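Local coordinates for chitin oligosaccahride binding protein NagB1 (Paenibacillus sp. FPU-7, PDB 7EHP), which binds N,N'-diacetylchitobiose and N,N',N''-triacetylchitotriose as an extracellular solute-binding protein, probably handing them to an uptake system, at residues 175-178 / 183-186. Numbering follows the deposited sequence.
Sequences LWVR and DSVP
Ser184 OG lies in the plane of the Trp176 indole at its pyrrole edge, 3.5 Å from Trp176 CD1 and 3.5 Å from Trp176 NE1. OG is hydrogen-bonded to the carbonyl O of Gly181, three residues earlier. With OG set between the backbone N and the carbonyl carbon (chi1 59°), the serine faces the indole. Val185 adds a methyl at the same edge: Val185 CG2 comes within 3.5 Å of Trp176 NE1 and 4.1 Å of Trp176 CZ2. CG2, anti to the carbonyl carbon, is the methyl that reaches the indole edge, and the valine crosses the indole at about a right angle. Val177 closes the patch more loosely, its CG2 4.3 Å from Val185 CG2. All four touching residues are buried, and the two segments together bury 136 Å² between them. Without the indole, as with an alanine here, Val185 CG2 would probably face a gap and Trp195 and Phe353 would lose their edge-to-face partner. The Trp176 side chain lies about 10 Å from a bound N-acetylglucosamine. The contact packs the C-terminal part of helix 165-180 against the N-terminal part of helix 184-190 across a short connection, with Val185 also touching the loop at Val357, ahead of helix 359-373.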
loop_
_atom_site.group_PDB
_atom_site.type_symbol
_atom_site.label_atom_id
_atom_site.label_comp_id
_atom_site.label_asym_id
_atom_site.label_seq_id
_atom_site.Cartn_x
_atom_site.Cartn_y
_atom_site.Cartn_z
ATOM N N LEU A 175 5.051 -3.241 -12.933
ATOM C CA LEU A 175 5.338 -3.634 -14.305
ATOM C C LEU A 175 5.926 -2.476 -15.103
ATOM O O LEU A 175 6.935 -2.659 -15.783
ATOM C CB LEU A 175 4.079 -4.186 -14.967
ATOM C CG LEU A 175 3.959 -5.706 -14.796
ATOM C CD1 LEU A 175 2.624 -6.209 -15.355
ATOM C CD2 LEU A 175 5.129 -6.389 -15.494
ATOM N N TRP A 176 5.334 -1.267 -15.032
ATOM C CA TRP A 176 5.928 -0.221 -15.871
ATOM C C TRP A 176 7.227 0.298 -15.265
ATOM O O TRP A 176 8.063 0.836 -15.995
ATOM C CB TRP A 176 5.000 0.991 -16.160
ATOM C CG TRP A 176 4.863 2.068 -15.057
ATOM C CD1 TRP A 176 5.776 3.041 -14.782
ATOM C CD2 TRP A 176 3.692 2.406 -14.279
ATOM N NE1 TRP A 176 5.318 3.877 -13.793
ATOM C CE2 TRP A 176 4.040 3.516 -13.468
ATOM C CE3 TRP A 176 2.410 1.848 -14.140
ATOM C CZ2 TRP A 176 3.155 4.079 -12.538
ATOM C CZ3 TRP A 176 1.538 2.403 -13.216
ATOM C CH2 TRP A 176 1.914 3.511 -12.426
ATOM N N VAL A 177 7.417 0.163 -13.947
ATOM C CA VAL A 177 8.707 0.508 -13.356
ATOM C C VAL A 177 9.759 -0.530 -13.743
ATOM O O VAL A 177 10.926 -0.190 -13.985
ATOM C CB VAL A 177 8.606 0.664 -11.822
ATOM C CG1 VAL A 177 10.018 0.711 -11.173
ATOM C CG2 VAL A 177 7.791 1.921 -11.447
ATOM N N ARG A 178 9.374 -1.803 -13.813
ATOM C CA ARG A 178 10.279 -2.815 -14.358
ATOM C C ARG A 178 10.798 -2.407 -15.733
ATOM O O ARG A 178 11.999 -2.512 -16.019
ATOM C CB ARG A 178 9.573 -4.172 -14.456
ATOM C CG ARG A 178 9.579 -4.998 -13.155
ATOM C CD ARG A 178 10.818 -5.858 -12.978
ATOM N NE ARG A 178 10.785 -6.575 -11.705
ATOM C CZ ARG A 178 10.965 -5.999 -10.513
ATOM N NH1 ARG A 178 11.209 -4.704 -10.442
ATOM N NH2 ARG A 178 10.905 -6.715 -9.392
ATOM N N ASP A 183 12.480 5.972 -11.963
ATOM C CA ASP A 183 12.541 7.397 -12.266
ATOM C C ASP A 183 11.465 7.842 -13.273
ATOM O O ASP A 183 11.309 9.052 -13.509
ATOM C CB ASP A 183 13.957 7.722 -12.767
ATOM C CG ASP A 183 14.352 9.176 -12.534
ATOM O OD1 ASP A 183 13.660 10.108 -13.002
ATOM O OD2 ASP A 183 15.340 9.383 -11.792
ATOM N N SER A 184 10.696 6.904 -13.841
ATOM C CA SER A 184 9.605 7.279 -14.735
ATOM C C SER A 184 8.534 8.091 -14.013
ATOM O O SER A 184 7.969 9.037 -14.581
ATOM C CB SER A 184 8.992 6.027 -15.350
ATOM O OG SER A 184 8.500 5.178 -14.333
ATOM N N VAL A 185 8.237 7.744 -12.763
ATOM C CA VAL A 185 7.084 8.351 -12.100
ATOM C C VAL A 185 7.404 9.793 -11.690
ATOM O O VAL A 185 6.633 10.700 -12.042
ATOM C CB VAL A 185 6.611 7.492 -10.912
ATOM C CG1 VAL A 185 5.283 8.026 -10.377
ATOM C CG2 VAL A 185 6.483 6.039 -11.319
ATOM N N PRO A 186 8.511 10.082 -10.984
ATOM C CA PRO A 186 8.871 11.502 -10.801
ATOM C C PRO A 186 9.007 12.242 -12.125
ATOM O O PRO A 186 8.658 13.426 -12.225
ATOM C CB PRO A 186 10.209 11.411 -10.054
ATOM C CG PRO A 186 10.128 10.130 -9.325
ATOM C CD PRO A 186 9.539 9.220 -10.365
#